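Local coordinates for prolyl endopeptidase (Myxococcus xanthus, PDB 2BKL), which probably cleaves oligopeptides as a serine endopeptidase, cutting on the carboxyl side of proline and far less readily after alanine, at residues Q295-V300 against A320-V325; V603-L608 against Q632-N637. One frame throughout, in Å; residues are numbered along the deposited sequence.

Contact 1 of 2, residues Q295-V300 against A320-V325; sequences QRVFEV and ASLLSV
Q295 and V297 meet L322 and V325 where two consecutive blades of the N-terminal beta-propeller lie face against face, a worked example of how a propeller seals its blade interfaces. Strand 296-300 is bonded between strands 283-288 and 311-314 of one four-stranded antiparallel sheet, and strand 321-328 opens the next. The axes of the short strands stay 8.9 Å apart at their closest and diverge by 48°, so the sheets touch through side chains rather than by sharing backbone hydrogen bonds.

The apolar part is a small cluster of methyl groups. V297 points toward the other blade; with CG1 anti to the backbone N (chi1 -172°), its CG2 lies beside that N, anti to the carbonyl carbon. This one methyl, CG2, serves two partners, lying 3.8 Å from CD2 of L322 and equally far from CG2 of V325. The L322 side chain crosses that of V297 at about a right angle, whereas V325 comes to it at a slant. L322 also packs on L287 of the neighbouring strand 283-288 and on Y336 of its own sheet, which brings both blades onto a single leucine. Nearer the loop end, CB of Q295 rests against CB of L322 at 4.0 Å.

The polar part is carried by the Q295 carboxamide, whose extended chain reaches beside the strand edge. NE2 donates to the carbonyl O of L322 over 2.9 Å, almost straight at 173°, with the acceptor practically in the plane of the amide. Next along that strand, L323 and S324 form a classic beta bulge opposite E335. A single water continues the grip there: it accepts from NE2 of Q295 and donates to O of L323 at 2.6 Å.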
ATOM      1  N   GLN A 295      13.860  -7.238  14.601  1.00  6.80           N
ATOM      2  CA  GLN A 295      14.475  -5.906  14.616  1.00  6.84           C
ATOM      3  C   GLN A 295      14.900  -5.422  15.986  1.00  7.10           C
ATOM      4  O   GLN A 295      14.408  -5.857  17.034  1.00  7.86           O
ATOM      5  CB  GLN A 295      13.613  -4.849  13.893  1.00  7.91           C
ATOM      6  CG  GLN A 295      13.441  -5.182  12.419  1.00  9.01           C
ATOM      7  CD  GLN A 295      13.267  -3.989  11.500  1.00  8.56           C
ATOM      8  OE1 GLN A 295      14.148  -3.706  10.680  1.00 13.60           O
ATOM      9  NE2 GLN A 295      12.139  -3.295  11.603  1.00  8.60           N
ATOM     10  N   ARG A 296      15.858  -4.516  15.938  1.00  6.87           N
ATOM     11  CA  ARG A 296      16.469  -3.924  17.119  1.00  7.09           C
ATOM     12  C   ARG A 296      16.989  -2.545  16.755  1.00  6.78           C
ATOM     13  O   ARG A 296      16.976  -2.166  15.574  1.00  6.83           O
ATOM     14  CB  ARG A 296      17.599  -4.829  17.638  1.00  7.74           C
ATOM     15  CG  ARG A 296      18.712  -5.122  16.653  1.00  8.73           C
ATOM     16  CD  ARG A 296      19.776  -5.999  17.291  1.00  8.82           C
ATOM     17  NE  ARG A 296      20.730  -6.564  16.364  1.00  9.59           N
ATOM     18  CZ  ARG A 296      21.854  -7.163  16.751  1.00 11.56           C
ATOM     19  NH1 ARG A 296      22.151  -7.287  18.044  1.00 12.71           N
ATOM     20  NH2 ARG A 296      22.675  -7.654  15.850  1.00 11.72           N
ATOM     21  N   VAL A 297      17.399  -1.787  17.758  1.00  6.31           N
ATOM     22  CA  VAL A 297      17.910  -0.428  17.572  1.00  6.45           C
ATOM     23  C   VAL A 297      19.318  -0.248  18.115  1.00  7.45           C
ATOM     24  O   VAL A 297      19.590  -0.592  19.251  1.00  7.91           O
ATOM     25  CB  VAL A 297      16.998   0.660  18.192  1.00  6.59           C
ATOM     26  CG1 VAL A 297      17.477   2.049  17.787  1.00  6.97           C
ATOM     27  CG2 VAL A 297      15.535   0.451  17.763  1.00  7.89           C
ATOM     28  N   PHE A 298      20.177   0.344  17.296  1.00  7.16           N
ATOM     29  CA  PHE A 298      21.543   0.740  17.645  1.00  7.79           C
ATOM     30  C   PHE A 298      21.656   2.270  17.709  1.00  8.51           C
ATOM     31  O   PHE A 298      20.954   3.007  17.002  1.00  8.39           O
ATOM     32  CB  PHE A 298      22.540   0.252  16.580  1.00  7.39           C
ATOM     33  CG  PHE A 298      22.765  -1.223  16.563  1.00  8.35           C
ATOM     34  CD1 PHE A 298      23.723  -1.792  17.387  1.00  9.53           C
ATOM     35  CD2 PHE A 298      22.047  -2.050  15.712  1.00  9.41           C
ATOM     36  CE1 PHE A 298      23.958  -3.131  17.368  1.00  8.94           C
ATOM     37  CE2 PHE A 298      22.258  -3.405  15.721  1.00  9.97           C
ATOM     38  CZ  PHE A 298      23.235  -3.954  16.545  1.00  9.99           C
ATOM     39  N   GLU A 299      22.532   2.750  18.585  1.00  6.86           N
ATOM     40  CA  GLU A 299      22.987   4.132  18.597  1.00  8.68           C
ATOM     41  C   GLU A 299      24.361   4.144  17.961  1.00  8.20           C
ATOM     42  O   GLU A 299      25.214   3.330  18.329  1.00  9.63           O
ATOM     43  CB  GLU A 299      23.056   4.694  20.018  1.00 12.48           C
ATOM     44  CG  GLU A 299      23.507   6.144  20.090  1.00 13.99           C
ATOM     45  CD  GLU A 299      23.448   6.732  21.486  1.00 18.16           C
ATOM     46  OE1 GLU A 299      22.731   6.214  22.372  1.00 22.59           O
ATOM     47  OE2 GLU A 299      24.134   7.735  21.703  1.00 23.89           O
ATOM     48  N   VAL A 300      24.556   5.039  16.999  1.00  7.95           N
ATOM     49  CA  VAL A 300      25.819   5.153  16.270  1.00  8.45           C
ATOM     50  C   VAL A 300      26.351   6.560  16.408  1.00  9.52           C
ATOM     51  O   VAL A 300      25.605   7.526  16.264  1.00  9.14           O
ATOM     52  CB  VAL A 300      25.607   4.820  14.785  1.00 10.28           C
ATOM     53  CG1 VAL A 300      26.932   4.979  13.986  1.00 10.76           C
ATOM     54  CG2 VAL A 300      25.031   3.422  14.636  1.00 10.56           C
ATOM     55  N   ALA A 320       7.823  -9.819  20.130  1.00 12.85           N
ATOM     56  CA  ALA A 320       7.159  -8.816  19.318  1.00 10.67           C
ATOM     57  C   ALA A 320       8.011  -8.314  18.148  1.00  9.85           C
ATOM     58  O   ALA A 320       9.239  -8.255  18.264  1.00 10.40           O
ATOM     59  CB  ALA A 320       6.760  -7.621  20.186  1.00 10.54           C
ATOM     60  N   SER A 321       7.373  -7.975  17.042  1.00  8.25           N
ATOM     61  CA  SER A 321       8.069  -7.461  15.870  1.00  8.35           C
ATOM     62  C   SER A 321       8.157  -5.949  15.964  1.00  7.12           C
ATOM     63  O   SER A 321       7.143  -5.275  16.070  1.00  8.86           O
ATOM     64  CB  SER A 321       7.337  -7.829  14.588  1.00 11.77           C
ATOM     65  OG  SER A 321       7.189  -9.239  14.486  1.00 13.39           O
ATOM     66  N   LEU A 322       9.361  -5.393  15.889  1.00  6.71           N
ATOM     67  CA  LEU A 322       9.550  -3.957  15.920  1.00  5.88           C
ATOM     68  C   LEU A 322       9.417  -3.427  14.508  1.00  6.72           C
ATOM     69  O   LEU A 322      10.152  -3.847  13.632  1.00  9.66           O
ATOM     70  CB  LEU A 322      10.910  -3.605  16.524  1.00  6.79           C
ATOM     71  CG  LEU A 322      11.242  -2.106  16.566  1.00  9.14           C
ATOM     72  CD1 LEU A 322      10.185  -1.311  17.327  1.00  8.35           C
ATOM     73  CD2 LEU A 322      12.592  -1.849  17.146  1.00  9.27           C
ATOM     74  N   LEU A 323       8.422  -2.561  14.268  1.00  6.65           N
ATOM     75  CA  LEU A 323       8.116  -2.062  12.913  1.00  7.75           C
ATOM     76  C   LEU A 323       8.712  -0.715  12.606  1.00  8.80           C
ATOM     77  O   LEU A 323       9.093  -0.464  11.468  1.00 11.46           O
ATOM     78  CB  LEU A 323       6.601  -1.956  12.699  1.00  9.13           C
ATOM     79  CG  LEU A 323       5.741  -3.177  12.872  1.00 11.58           C
ATOM     80  CD1 LEU A 323       4.307  -2.775  12.443  1.00 12.38           C
ATOM     81  CD2 LEU A 323       6.299  -4.338  12.099  1.00 10.95           C
ATOM     82  N   SER A 324       8.725   0.196  13.578  1.00  8.37           N
ATOM     83  CA  SER A 324       9.219   1.539  13.309  1.00  8.21           C
ATOM     84  C   SER A 324       9.654   2.211  14.595  1.00  7.89           C
ATOM     85  O   SER A 324       9.235   1.827  15.712  1.00  7.99           O
ATOM     86  CB  SER A 324       8.175   2.408  12.634  1.00 14.01           C
ATOM     87  OG  SER A 324       7.133   2.715  13.517  1.00 17.12           O
ATOM     88  N   VAL A 325      10.477   3.218  14.410  1.00  7.71           N
ATOM     89  CA  VAL A 325      11.002   4.031  15.483  1.00  8.56           C
ATOM     90  C   VAL A 325      10.865   5.452  15.047  1.00  8.60           C
ATOM     91  O   VAL A 325      11.300   5.818  13.947  1.00 12.30           O
ATOM     92  CB  VAL A 325      12.499   3.780  15.715  1.00 12.45           C
ATOM     93  CG1 VAL A 325      13.014   4.718  16.780  1.00 14.57           C
ATOM     94  CG2 VAL A 325      12.736   2.362  16.081  1.00 14.89           C
TER
HETATM   95  O   HOH W   1      10.643  -1.707   9.728  1.00 29.06           O

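Contact 2 of 2, residues V603-L608 against Q632-N637; sequences VRYPAL and QNSPGN
N637 reaches across to Y605 with both its amide plane and its carbonyl oxygen, joining the loop that leads into strand 607-613 to the turn that follows helix 622-632. The two belong to a beta-alpha-beta crossover of the alpha/beta-hydrolase fold, and they illustrate how one asparagine can lock such a connection.

The Y605-N637 pair is the close side. With CG anti to its backbone N (chi1 -177°), N637 sets its amide against the edge of the tyrosine ring, CG being 3.9 Å from CD2 of Y605 and the two planes nearly perpendicular at 86°. Its OD1 accepts the backbone N-H of Y605 at 3.1 Å, the donor standing well above the carbonyl plane. V603 CG1 covers one face of the same ring, over its centre, and R600 O holds the Y605 hydroxyl. ND2 of N637 donates to O of V631 at the helix end and to a water close to O of P606. An alanine in place of N637 would probably leave Y605 N and V631 O without these partners and open a gap beside the ring edge.

The other side is looser and wetter. The type II turn from S634 to N637 lifts P635 and G636 into solvent, where the touches are mostly backbone ones, O of V603 lying 3.7 Å from CA of N637, and CG of R604 reaches O of G636 only at 4.0 Å. A water bridges the two segments here, accepting from V603 N at 3.0 Å and from S634 OG at 2.6 Å while donating to O of P635; P635 is also backbone-bonded to D602. The chemistry implies a division of labour: different partners at the two ends of the N637 amide fix its rotation, while water mediates where the turn stands off.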
ATOM      1  N   VAL A 603     -12.659 -27.178 -16.323  1.00  7.05           N
ATOM      2  CA  VAL A 603     -12.783 -26.852 -14.903  1.00  6.96           C
ATOM      3  C   VAL A 603     -13.867 -25.806 -14.718  1.00  7.01           C
ATOM      4  O   VAL A 603     -13.902 -24.811 -15.443  1.00  9.24           O
ATOM      5  CB  VAL A 603     -11.470 -26.330 -14.375  1.00  7.93           C
ATOM      6  CG1 VAL A 603     -11.598 -25.764 -12.966  1.00  9.49           C
ATOM      7  CG2 VAL A 603     -10.438 -27.424 -14.391  1.00 10.02           C
ATOM      8  N   ARG A 604     -14.765 -26.015 -13.761  1.00  9.54           N
ATOM      9  CA  ARG A 604     -15.719 -24.984 -13.382  1.00 12.96           C
ATOM     10  C   ARG A 604     -15.020 -24.069 -12.390  1.00 10.33           C
ATOM     11  O   ARG A 604     -14.687 -24.463 -11.271  1.00 12.77           O
ATOM     12  CB  ARG A 604     -16.997 -25.574 -12.781  1.00 16.86           C
ATOM     13  CG  ARG A 604     -17.717 -26.576 -13.704  1.00 22.74           C
ATOM     14  CD  ARG A 604     -18.670 -27.552 -12.978  1.00 26.95           C
ATOM     15  NE  ARG A 604     -20.075 -27.243 -13.252  1.00 31.19           N
ATOM     16  CZ  ARG A 604     -20.797 -26.322 -12.609  1.00 33.38           C
ATOM     17  NH1 ARG A 604     -20.269 -25.599 -11.622  1.00 36.31           N
ATOM     18  NH2 ARG A 604     -22.066 -26.124 -12.956  1.00 36.10           N
ATOM     19  N   TYR A 605     -14.791 -22.841 -12.817  1.00  8.26           N
ATOM     20  CA  TYR A 605     -14.124 -21.852 -11.995  1.00  7.90           C
ATOM     21  C   TYR A 605     -15.138 -21.124 -11.139  1.00  7.79           C
ATOM     22  O   TYR A 605     -16.314 -21.039 -11.463  1.00  9.04           O
ATOM     23  CB  TYR A 605     -13.323 -20.860 -12.887  1.00  8.18           C
ATOM     24  CG  TYR A 605     -12.072 -21.536 -13.406  1.00  6.24           C
ATOM     25  CD1 TYR A 605     -10.974 -21.745 -12.581  1.00  6.38           C
ATOM     26  CD2 TYR A 605     -12.011 -22.037 -14.710  1.00  7.79           C
ATOM     27  CE1 TYR A 605      -9.867 -22.369 -13.033  1.00  7.58           C
ATOM     28  CE2 TYR A 605     -10.911 -22.705 -15.159  1.00  7.57           C
ATOM     29  CZ  TYR A 605      -9.841 -22.880 -14.333  1.00  6.56           C
ATOM     30  OH  TYR A 605      -8.750 -23.600 -14.741  1.00  8.12           O
ATOM     31  N   PRO A 606     -14.646 -20.513 -10.079  1.00  6.97           N
ATOM     32  CA  PRO A 606     -15.461 -19.536  -9.366  1.00  7.11           C
ATOM     33  C   PRO A 606     -15.860 -18.398 -10.284  1.00  7.13           C
ATOM     34  O   PRO A 606     -15.133 -18.070 -11.227  1.00  8.00           O
ATOM     35  CB  PRO A 606     -14.511 -19.000  -8.280  1.00  9.19           C
ATOM     36  CG  PRO A 606     -13.394 -19.919  -8.208  1.00 11.35           C
ATOM     37  CD  PRO A 606     -13.315 -20.666  -9.478  1.00  7.86           C
ATOM     38  N   ALA A 607     -16.973 -17.751  -9.995  1.00  7.56           N
ATOM     39  CA  ALA A 607     -17.324 -16.488 -10.658  1.00  6.97           C
ATOM     40  C   ALA A 607     -16.202 -15.474 -10.429  1.00  6.34           C
ATOM     41  O   ALA A 607     -15.638 -15.442  -9.340  1.00  7.80           O
ATOM     42  CB  ALA A 607     -18.651 -15.964 -10.123  1.00  7.69           C
ATOM     43  N   LEU A 608     -15.905 -14.638 -11.423  1.00  5.28           N
ATOM     44  CA  LEU A 608     -14.776 -13.741 -11.377  1.00  5.47           C
ATOM     45  C   LEU A 608     -15.181 -12.327 -11.716  1.00  7.07           C
ATOM     46  O   LEU A 608     -15.807 -12.100 -12.758  1.00  6.84           O
ATOM     47  CB  LEU A 608     -13.702 -14.227 -12.341  1.00  6.20           C
ATOM     48  CG  LEU A 608     -12.476 -13.370 -12.548  1.00  8.32           C
ATOM     49  CD1 LEU A 608     -11.701 -13.242 -11.229  1.00  8.25           C
ATOM     50  CD2 LEU A 608     -11.566 -13.966 -13.630  1.00  7.97           C
ATOM     51  N   GLN A 632     -12.776 -16.590 -19.507  1.00  5.03           N
ATOM     52  CA  GLN A 632     -14.009 -16.552 -20.303  1.00  6.04           C
ATOM     53  C   GLN A 632     -14.034 -17.682 -21.313  1.00  5.96           C
ATOM     54  O   GLN A 632     -15.069 -18.279 -21.543  1.00  7.68           O
ATOM     55  CB  GLN A 632     -14.171 -15.222 -21.059  1.00  5.25           C
ATOM     56  CG  GLN A 632     -14.487 -14.053 -20.138  1.00  7.00           C
ATOM     57  CD  GLN A 632     -14.606 -12.733 -20.848  1.00  6.62           C
ATOM     58  OE1 GLN A 632     -14.171 -12.584 -21.984  1.00  6.79           O
ATOM     59  NE2 GLN A 632     -15.173 -11.741 -20.157  1.00  6.96           N
ATOM     60  N   ASN A 633     -12.880 -17.979 -21.895  1.00  5.03           N
ATOM     61  CA  ASN A 633     -12.784 -18.919 -22.987  1.00  5.20           C
ATOM     62  C   ASN A 633     -12.320 -20.292 -22.575  1.00  6.44           C
ATOM     63  O   ASN A 633     -12.047 -21.135 -23.442  1.00  8.41           O
ATOM     64  CB  ASN A 633     -11.909 -18.309 -24.073  1.00  5.30           C
ATOM     65  CG  ASN A 633     -12.620 -17.137 -24.743  1.00  6.55           C
ATOM     66  OD1 ASN A 633     -13.545 -17.343 -25.525  1.00  8.56           O
ATOM     67  ND2 ASN A 633     -12.268 -15.920 -24.346  1.00  5.63           N
ATOM     68  N   SER A 634     -12.250 -20.556 -21.267  1.00  6.49           N
ATOM     69  CA  SER A 634     -11.788 -21.858 -20.795  1.00  6.81           C
ATOM     70  C   SER A 634     -12.884 -22.877 -21.060  1.00  7.10           C
ATOM     71  O   SER A 634     -14.006 -22.692 -20.586  1.00  6.84           O
ATOM     72  CB  SER A 634     -11.443 -21.832 -19.311  1.00  5.89           C
ATOM     73  OG  SER A 634     -10.784 -23.025 -18.947  1.00  7.42           O
ATOM     74  N   PRO A 635     -12.600 -23.930 -21.844  1.00  8.24           N
ATOM     75  CA  PRO A 635     -13.644 -24.907 -22.149  1.00  8.72           C
ATOM     76  C   PRO A 635     -14.322 -25.426 -20.885  1.00  8.68           C
ATOM     77  O   PRO A 635     -13.695 -25.815 -19.922  1.00  8.05           O
ATOM     78  CB  PRO A 635     -12.881 -26.038 -22.847  1.00  8.50           C
ATOM     79  CG  PRO A 635     -11.714 -25.361 -23.480  1.00  9.70           C
ATOM     80  CD  PRO A 635     -11.326 -24.267 -22.516  1.00  9.00           C
ATOM     81  N   GLY A 636     -15.644 -25.423 -20.888  1.00  8.97           N
ATOM     82  CA  GLY A 636     -16.401 -25.973 -19.792  1.00  9.92           C
ATOM     83  C   GLY A 636     -16.513 -25.111 -18.543  1.00 10.26           C
ATOM     84  O   GLY A 636     -16.949 -25.608 -17.503  1.00 13.77           O
ATOM     85  N   ASN A 637     -16.115 -23.841 -18.631  1.00  9.64           N
ATOM     86  CA  ASN A 637     -16.329 -22.913 -17.533  1.00  9.06           C
ATOM     87  C   ASN A 637     -17.633 -22.138 -17.722  1.00 11.24           C
ATOM     88  O   ASN A 637     -17.696 -21.302 -18.598  1.00 14.68           O
ATOM     89  CB  ASN A 637     -15.194 -21.888 -17.451  1.00  7.26           C
ATOM     90  CG  ASN A 637     -15.382 -20.965 -16.273  1.00  7.39           C
ATOM     91  OD1 ASN A 637     -15.994 -21.351 -15.267  1.00  8.20           O
ATOM     92  ND2 ASN A 637     -14.863 -19.734 -16.381  1.00  7.42           N
TER
HETATM   93  O   HOH W   2     -12.611 -24.495 -17.731  1.00 11.66           O
HETATM   94  O   HOH W   3     -15.258 -17.759 -14.091  1.00 10.87           O

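Followed from the N terminus, the chain makes contact 1 first: leaving strand 296-300 it adds strand 311-314 and returns after 19 intervening residues at 320-325, stepping from one propeller blade to the next. Contact 2 comes much later, in the hydrolase domain, and closes a loop of 23 residues that holds most of strand 607-613 and helix 622-632, before the chain enters strand 641-646. R618 and V619, which line the ligand pocket, lie within this second loop. The loops follow in series and neither nest nor cross. About 30 Å separates their nearest atoms, so each contact ties its own domain locally.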